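Metalloregulator ScaR (Streptococcus gordonii, PDB 3HRS) is a manganese-responsive transcriptional regulator of the DtxR/MntR family that probably binds DNA as a homodimer when charged with metal. Local coordinates at residues L49-K54 and L59-G64; H139-E144 and G150-A155. One frame throughout, in Å; residues are numbered along the deposited sequence.

Interaction 1 (L49-K54 and L59-G64)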
ATOM      1  N   LEU A  49     -10.036 -24.772  -7.623  1.00 61.09           N
ATOM      2  CA  LEU A  49      -9.032 -24.016  -8.385  1.00 69.27           C
ATOM      3  C   LEU A  49      -8.282 -24.905  -9.388  1.00 75.08           C
ATOM      4  O   LEU A  49      -7.933 -24.460 -10.474  1.00 81.45           O
ATOM      5  CB  LEU A  49      -8.027 -23.361  -7.441  1.00 62.13           C
ATOM      6  CG  LEU A  49      -8.310 -21.927  -7.018  1.00 65.51           C
ATOM      7  CD1 LEU A  49      -9.740 -21.522  -7.317  1.00 58.22           C
ATOM      8  CD2 LEU A  49      -7.959 -21.724  -5.542  1.00 66.04           C
ATOM      9  N   LEU A  50      -8.023 -26.156  -9.019  1.00 70.30           N
ATOM     10  CA  LEU A  50      -7.471 -27.110  -9.972  1.00 71.08           C
ATOM     11  C   LEU A  50      -8.095 -28.492  -9.812  1.00 75.01           C
ATOM     12  O   LEU A  50      -8.743 -28.763  -8.800  1.00 83.29           O
ATOM     13  CB  LEU A  50      -5.944 -27.161  -9.866  1.00 66.30           C
ATOM     14  CG  LEU A  50      -5.379 -26.846  -8.487  1.00 65.07           C
ATOM     15  CD1 LEU A  50      -5.818 -27.914  -7.555  1.00 69.62           C
ATOM     16  CD2 LEU A  50      -3.854 -26.749  -8.504  1.00 61.12           C
ATOM     17  N   ILE A  51      -7.926 -29.346 -10.822  1.00 68.23           N
ATOM     18  CA  ILE A  51      -8.293 -30.766 -10.736  1.00 56.77           C
ATOM     19  C   ILE A  51      -7.086 -31.662 -11.067  1.00 67.00           C
ATOM     20  O   ILE A  51      -6.170 -31.242 -11.784  1.00 74.01           O
ATOM     21  CB  ILE A  51      -9.357 -31.091 -11.758  1.00 50.41           C
ATOM     22  CG1 ILE A  51      -8.754 -30.952 -13.167  1.00 52.14           C
ATOM     23  CG2 ILE A  51     -10.607 -30.215 -11.541  1.00 40.16           C
ATOM     24  CD1 ILE A  51      -9.777 -30.787 -14.284  1.00 50.20           C
ATOM     25  N   LYS A  52      -7.069 -32.888 -10.553  1.00 70.32           N
ATOM     26  CA  LYS A  52      -6.000 -33.830 -10.908  1.00 73.12           C
ATOM     27  C   LYS A  52      -6.088 -34.190 -12.391  1.00 69.45           C
ATOM     28  O   LYS A  52      -7.164 -34.198 -12.972  1.00 68.86           O
ATOM     29  CB  LYS A  52      -6.071 -35.113 -10.067  1.00 74.10           C
ATOM     30  CG  LYS A  52      -5.388 -35.047  -8.701  1.00 84.46           C
ATOM     31  CD  LYS A  52      -6.039 -36.034  -7.723  1.00 96.31           C
ATOM     32  CE  LYS A  52      -5.144 -36.368  -6.528  1.00104.05           C
ATOM     33  NZ  LYS A  52      -4.145 -37.447  -6.842  1.00112.86           N
ATOM     34  N   ASP A  53      -4.956 -34.475 -13.013  1.00 73.01           N
ATOM     35  CA  ASP A  53      -4.976 -34.960 -14.389  1.00 79.81           C
ATOM     36  C   ASP A  53      -3.763 -35.855 -14.636  1.00 79.70           C
ATOM     37  O   ASP A  53      -2.714 -35.633 -14.033  1.00 78.98           O
ATOM     38  CB  ASP A  53      -5.018 -33.792 -15.364  1.00 81.47           C
ATOM     39  CG  ASP A  53      -4.969 -34.240 -16.796  1.00 83.89           C
ATOM     40  OD1 ASP A  53      -3.878 -34.117 -17.413  1.00 90.30           O
ATOM     41  OD2 ASP A  53      -6.014 -34.719 -17.297  1.00 70.31           O
ATOM     42  N   LYS A  54      -3.909 -36.871 -15.490  1.00 85.25           N
ATOM     43  CA  LYS A  54      -2.817 -37.829 -15.721  1.00 95.09           C
ATOM     44  C   LYS A  54      -1.542 -37.184 -16.294  1.00 96.62           C
ATOM     45  O   LYS A  54      -0.502 -37.148 -15.623  1.00 94.56           O
ATOM     46  CB  LYS A  54      -3.271 -39.040 -16.570  1.00111.05           C
ATOM     47  CG  LYS A  54      -3.854 -38.717 -17.967  1.00122.70           C
ATOM     48  CD  LYS A  54      -4.054 -39.968 -18.891  1.00195.53           C
ATOM     49  CE  LYS A  54      -3.064 -40.021 -20.100  1.00113.07           C
ATOM     50  NZ  LYS A  54      -3.556 -40.763 -21.342  1.00113.27           N
ATOM     51  N   LEU A  59      -4.504 -29.579 -13.629  1.00 52.82           N
ATOM     52  CA  LEU A  59      -4.944 -28.585 -14.601  1.00 57.91           C
ATOM     53  C   LEU A  59      -5.689 -27.529 -13.829  1.00 62.71           C
ATOM     54  O   LEU A  59      -6.373 -27.837 -12.858  1.00 72.61           O
ATOM     55  CB  LEU A  59      -5.906 -29.192 -15.628  1.00 63.00           C
ATOM     56  CG  LEU A  59      -5.454 -29.900 -16.916  1.00 67.90           C
ATOM     57  CD1 LEU A  59      -4.167 -30.639 -16.712  1.00 66.93           C
ATOM     58  CD2 LEU A  59      -6.565 -30.854 -17.426  1.00 54.37           C
ATOM     59  N   LEU A  60      -5.586 -26.285 -14.260  1.00 64.16           N
ATOM     60  CA  LEU A  60      -6.336 -25.232 -13.592  1.00 60.80           C
ATOM     61  C   LEU A  60      -7.735 -25.083 -14.176  1.00 61.69           C
ATOM     62  O   LEU A  60      -7.965 -25.248 -15.391  1.00 60.27           O
ATOM     63  CB  LEU A  60      -5.598 -23.900 -13.627  1.00 57.85           C
ATOM     64  CG  LEU A  60      -4.521 -23.816 -12.550  1.00 68.23           C
ATOM     65  CD1 LEU A  60      -3.414 -24.779 -12.902  1.00 73.35           C
ATOM     66  CD2 LEU A  60      -3.973 -22.413 -12.426  1.00 65.19           C
ATOM     67  N   THR A  61      -8.667 -24.772 -13.286  1.00 49.68           N
ATOM     68  CA  THR A  61     -10.041 -24.565 -13.661  1.00 56.87           C
ATOM     69  C   THR A  61     -10.191 -23.122 -14.085  1.00 61.38           C
ATOM     70  O   THR A  61      -9.288 -22.324 -13.839  1.00 70.61           O
ATOM     71  CB  THR A  61     -10.957 -24.825 -12.458  1.00 53.74           C
ATOM     72  OG1 THR A  61     -10.785 -23.771 -11.515  1.00 46.52           O
ATOM     73  CG2 THR A  61     -10.579 -26.143 -11.800  1.00 52.68           C
ATOM     74  N   ASP A  62     -11.313 -22.775 -14.714  1.00 55.21           N
ATOM     75  CA  ASP A  62     -11.554 -21.376 -14.990  1.00 59.19           C
ATOM     76  C   ASP A  62     -11.430 -20.538 -13.700  1.00 57.90           C
ATOM     77  O   ASP A  62     -10.764 -19.498 -13.680  1.00 54.70           O
ATOM     78  CB  ASP A  62     -12.878 -21.135 -15.710  1.00 59.36           C
ATOM     79  CG  ASP A  62     -13.076 -19.662 -16.083  1.00 72.55           C
ATOM     80  OD1 ASP A  62     -13.476 -18.871 -15.181  1.00 72.12           O
ATOM     81  OD2 ASP A  62     -12.816 -19.298 -17.264  1.00 73.03           O
ATOM     82  N   LEU A  63     -12.025 -20.984 -12.609  1.00 52.96           N
ATOM     83  CA  LEU A  63     -11.865 -20.202 -11.373  1.00 52.36           C
ATOM     84  C   LEU A  63     -10.376 -20.035 -11.023  1.00 59.22           C
ATOM     85  O   LEU A  63      -9.948 -18.939 -10.630  1.00 61.89           O
ATOM     86  CB  LEU A  63     -12.620 -20.823 -10.205  1.00 34.58           C
ATOM     87  CG  LEU A  63     -12.809 -19.971  -8.962  1.00 47.42           C
ATOM     88  CD1 LEU A  63     -14.083 -19.154  -9.099  1.00 46.52           C
ATOM     89  CD2 LEU A  63     -12.885 -20.841  -7.739  1.00 42.57           C
ATOM     90  N   GLY A  64      -9.587 -21.098 -11.197  1.00 51.27           N
ATOM     91  CA  GLY A  64      -8.143 -21.008 -11.005  1.00 59.45           C
ATOM     92  C   GLY A  64      -7.431 -19.918 -11.828  1.00 62.46           C
ATOM     93  O   GLY A  64      -6.802 -19.019 -11.270  1.00 57.92           O
TER
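Ile51 and Leu59 bond to each other twice through their backbones. They form the hydrogen-bonded pair of an antiparallel beta hairpin, the wing of a winged helix-turn-helix domain as in other DtxR/MntR regulators. Ile51 N gives to Leu59 O at 3.0 Å, and Leu59 N gives to Ile51 O at 3.0 Å. The next rung is the non-hydrogen-bonded pair Leu50 and Leu60, whose CA atoms lie 4.2 Å apart. Beyond it, Thr61 N gives a straight bond to Leu49 O at 2.9 Å, with the donor 39° out of the carbonyl plane.

Thr61 also N-caps helix 62-84. With chi1 at 71°, its OG1 stands between the backbone N and the carbonyl carbon and accepts from Gly64 N at 2.9 Å. The same OG1 bonds to Glu48 O, so the hairpin base and the helix start share one hydroxyl.

Leu49 CD1 packs against the Leu63 side chain at the helix start. Leu50 and Leu60 turn to the inner face, where Leu50 meets Leu11, Leu44 and Leu45, and Leu60 meets Leu8, Leu65 and Val68. Ile51 and Leu59 lie on the other face, with Ile51 CG1 4.2 Å from Leu59 CB. Toward the hairpin tip, Leu59 spreads its two methyls against the Asp53 side chain, and Leu59 CD1 lies 3.5 Å from Asp53 CB.

Interaction 2 (H139-E144 and G150-A155); sequences HKLTLE and GDYILA
Ala155 sets its methyl over one face of the His139 imidazole, in the manner of a CH-pi contact. The model places Ala155 CB too close to the ring, so the exact spacing is doubtful. The His139 CG is anti to the carbonyl carbon (chi1 -57°), which swings the ring across to the strand.

Leu141 and Tyr152 make the second touch. Their side chains cross at about a right angle, and Leu141 CD1 approaches Tyr152 CE2 obliquely at 4.1 Å. Both side chains also pack on Val211 of strand 209-212, which fills in this small contact. The Tyr152 hydroxyl bonds to Glu148 O, in the loop before the strand, and this holds the far end of the ring.

No hydrogen bond joins the two segments directly. Leu141 and Leu143 instead bond through their backbones to Val211 and Ile209, so strand 209-212 lies between the loop and strand 150-157. The arrangement is a loop running alongside strand 209-212, an outermost strand of the SH3-like FeoA domain, with His139 and Leu141 reaching past it to strand 150-157.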
ATOM      1  N   HIS A 139       4.329 -11.714 -24.838  1.00 63.22           N
ATOM      2  CA  HIS A 139       5.611 -12.281 -25.249  1.00 64.97           C
ATOM      3  C   HIS A 139       5.862 -13.691 -24.750  1.00 69.06           C
ATOM      4  O   HIS A 139       6.263 -13.886 -23.591  1.00 65.06           O
ATOM      5  CB  HIS A 139       6.775 -11.402 -24.799  1.00 62.23           C
ATOM      6  CG  HIS A 139       6.685 -10.009 -25.302  1.00 66.04           C
ATOM      7  ND1 HIS A 139       6.089  -9.698 -26.503  1.00 69.68           N
ATOM      8  CD2 HIS A 139       7.111  -8.839 -24.771  1.00 75.22           C
ATOM      9  CE1 HIS A 139       6.146  -8.391 -26.691  1.00 76.60           C
ATOM     10  NE2 HIS A 139       6.768  -7.847 -25.659  1.00 80.05           N
ATOM     11  N   LYS A 140       5.691 -14.662 -25.646  1.00 86.99           N
ATOM     12  CA  LYS A 140       5.919 -16.048 -25.294  1.00 85.39           C
ATOM     13  C   LYS A 140       7.264 -16.612 -25.759  1.00 88.76           C
ATOM     14  O   LYS A 140       7.796 -17.522 -25.127  1.00 98.05           O
ATOM     15  CB  LYS A 140       4.753 -16.908 -25.768  1.00 90.60           C
ATOM     16  CG  LYS A 140       3.720 -17.110 -24.680  1.00101.78           C
ATOM     17  CD  LYS A 140       2.451 -17.745 -25.209  1.00112.72           C
ATOM     18  CE  LYS A 140       1.512 -16.699 -25.778  1.00118.51           C
ATOM     19  NZ  LYS A 140       0.235 -17.323 -26.218  1.00124.88           N
ATOM     20  N   LEU A 141       7.824 -16.070 -26.837  1.00 83.12           N
ATOM     21  CA  LEU A 141       9.020 -16.660 -27.452  1.00 83.97           C
ATOM     22  C   LEU A 141      10.298 -16.486 -26.618  1.00 84.13           C
ATOM     23  O   LEU A 141      10.852 -15.387 -26.504  1.00 77.86           O
ATOM     24  CB  LEU A 141       9.205 -16.129 -28.878  1.00 91.02           C
ATOM     25  CG  LEU A 141      10.267 -16.748 -29.803  1.00106.06           C
ATOM     26  CD1 LEU A 141      11.526 -15.889 -29.906  1.00112.52           C
ATOM     27  CD2 LEU A 141      10.620 -18.174 -29.405  1.00109.76           C
ATOM     28  N   THR A 142      10.759 -17.593 -26.038  1.00 90.88           N
ATOM     29  CA  THR A 142      11.928 -17.591 -25.158  1.00 92.50           C
ATOM     30  C   THR A 142      13.231 -17.698 -25.958  1.00 90.57           C
ATOM     31  O   THR A 142      13.224 -18.141 -27.101  1.00 95.07           O
ATOM     32  CB  THR A 142      11.833 -18.710 -24.077  1.00100.21           C
ATOM     33  OG1 THR A 142      12.889 -18.560 -23.123  1.00104.60           O
ATOM     34  CG2 THR A 142      11.951 -20.075 -24.694  1.00104.75           C
ATOM     35  N   LEU A 143      14.344 -17.278 -25.369  1.00 84.65           N
ATOM     36  CA  LEU A 143      15.603 -17.296 -26.094  1.00 86.32           C
ATOM     37  C   LEU A 143      15.944 -18.726 -26.502  1.00 96.05           C
ATOM     38  O   LEU A 143      16.310 -18.985 -27.653  1.00102.92           O
ATOM     39  CB  LEU A 143      16.742 -16.696 -25.266  1.00 84.62           C
ATOM     40  CG  LEU A 143      18.104 -16.579 -25.979  1.00 82.37           C
ATOM     41  CD1 LEU A 143      17.988 -15.708 -27.227  1.00 80.18           C
ATOM     42  CD2 LEU A 143      19.241 -16.076 -25.067  1.00 74.64           C
ATOM     43  N   GLU A 144      15.819 -19.657 -25.566  1.00 98.41           N
ATOM     44  CA  GLU A 144      16.201 -21.030 -25.860  1.00114.10           C
ATOM     45  C   GLU A 144      15.397 -21.624 -27.020  1.00122.20           C
ATOM     46  O   GLU A 144      15.944 -22.372 -27.838  1.00126.12           O
ATOM     47  CB  GLU A 144      16.114 -21.926 -24.622  1.00114.53           C
ATOM     48  CG  GLU A 144      14.811 -22.687 -24.479  1.00116.22           C
ATOM     49  CD  GLU A 144      14.946 -23.859 -23.528  1.00119.19           C
ATOM     50  OE1 GLU A 144      14.092 -24.004 -22.624  1.00120.89           O
ATOM     51  OE2 GLU A 144      15.920 -24.626 -23.676  1.00118.13           O
ATOM     52  N   GLY A 150      20.398 -13.720 -35.633  1.00128.93           N
ATOM     53  CA  GLY A 150      20.313 -12.306 -35.964  1.00136.25           C
ATOM     54  C   GLY A 150      19.714 -11.398 -34.893  1.00136.39           C
ATOM     55  O   GLY A 150      19.736 -11.704 -33.697  1.00134.88           O
ATOM     56  N   ASP A 151      19.168 -10.269 -35.336  1.00133.12           N
ATOM     57  CA  ASP A 151      18.697  -9.231 -34.432  1.00128.26           C
ATOM     58  C   ASP A 151      17.396  -9.618 -33.734  1.00124.86           C
ATOM     59  O   ASP A 151      16.546 -10.292 -34.318  1.00133.42           O
ATOM     60  CB  ASP A 151      18.560  -7.903 -35.183  1.00129.36           C
ATOM     61  CG  ASP A 151      19.908  -7.292 -35.526  1.00134.31           C
ATOM     62  OD1 ASP A 151      20.440  -6.514 -34.703  1.00124.82           O
ATOM     63  OD2 ASP A 151      20.439  -7.592 -36.622  1.00147.40           O
ATOM     64  N   TYR A 152      17.263  -9.189 -32.479  1.00112.60           N
ATOM     65  CA  TYR A 152      16.108  -9.504 -31.638  1.00103.91           C
ATOM     66  C   TYR A 152      15.838  -8.375 -30.627  1.00102.93           C
ATOM     67  O   TYR A 152      16.770  -7.715 -30.160  1.00107.19           O
ATOM     68  CB  TYR A 152      16.353 -10.802 -30.869  1.00 98.16           C
ATOM     69  CG  TYR A 152      15.950 -12.075 -31.586  1.00105.93           C
ATOM     70  CD1 TYR A 152      16.822 -12.723 -32.462  1.00109.48           C
ATOM     71  CD2 TYR A 152      14.707 -12.653 -31.362  1.00109.29           C
ATOM     72  CE1 TYR A 152      16.455 -13.896 -33.107  1.00109.15           C
ATOM     73  CE2 TYR A 152      14.333 -13.827 -32.001  1.00111.38           C
ATOM     74  CZ  TYR A 152      15.209 -14.444 -32.874  1.00108.88           C
ATOM     75  OH  TYR A 152      14.829 -15.614 -33.499  1.00106.02           O
ATOM     76  N   ILE A 153      14.570  -8.145 -30.286  1.00 95.76           N
ATOM     77  CA  ILE A 153      14.262  -7.275 -29.152  1.00 95.73           C
ATOM     78  C   ILE A 153      14.167  -8.101 -27.879  1.00 84.18           C
ATOM     79  O   ILE A 153      13.557  -9.175 -27.866  1.00 76.12           O
ATOM     80  CB  ILE A 153      12.918  -6.558 -29.285  1.00107.76           C
ATOM     81  CG1 ILE A 153      12.584  -6.238 -30.737  1.00118.26           C
ATOM     82  CG2 ILE A 153      12.930  -5.286 -28.467  1.00112.20           C
ATOM     83  CD1 ILE A 153      11.221  -5.537 -30.873  1.00119.33           C
ATOM     84  N   LEU A 154      14.770  -7.605 -26.809  1.00 81.75           N
ATOM     85  CA  LEU A 154      14.622  -8.245 -25.508  1.00 78.12           C
ATOM     86  C   LEU A 154      13.308  -7.798 -24.898  1.00 75.77           C
ATOM     87  O   LEU A 154      13.254  -6.793 -24.194  1.00 73.39           O
ATOM     88  CB  LEU A 154      15.765  -7.850 -24.592  1.00 84.44           C
ATOM     89  CG  LEU A 154      15.793  -8.696 -23.335  1.00 88.67           C
ATOM     90  CD1 LEU A 154      15.269 -10.054 -23.702  1.00 91.63           C
ATOM     91  CD2 LEU A 154      17.214  -8.774 -22.817  1.00 95.49           C
ATOM     92  N   ALA A 155      12.245  -8.553 -25.158  1.00 76.60           N
ATOM     93  CA  ALA A 155      10.894  -8.068 -24.875  1.00 66.78           C
ATOM     94  C   ALA A 155      10.407  -8.285 -23.451  1.00 71.68           C
ATOM     95  O   ALA A 155       9.748  -7.410 -22.896  1.00 83.86           O
ATOM     96  CB  ALA A 155       9.907  -8.612 -25.871  1.00 57.85           C
TER

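In the fold
Interactions 1 and 2 lie in different parts of the chain and do not touch. Their centres are 30 Å apart, and their nearest atoms about 15 Å. Along the chain they follow one another without overlap. The first belongs to the DNA-binding end and leads directly into helix 62-84, which carries the zinc ligand Glu79. The second belongs to the C-terminal FeoA domain, where strand 150-157 is followed by another ligand, Asp159. Zinc is absent from this chain, and interaction 1 is away from the site. Interaction 2 is closer: the His139 side chain is about 9 Å from that of His124 and about 10 Å from that of Cys122.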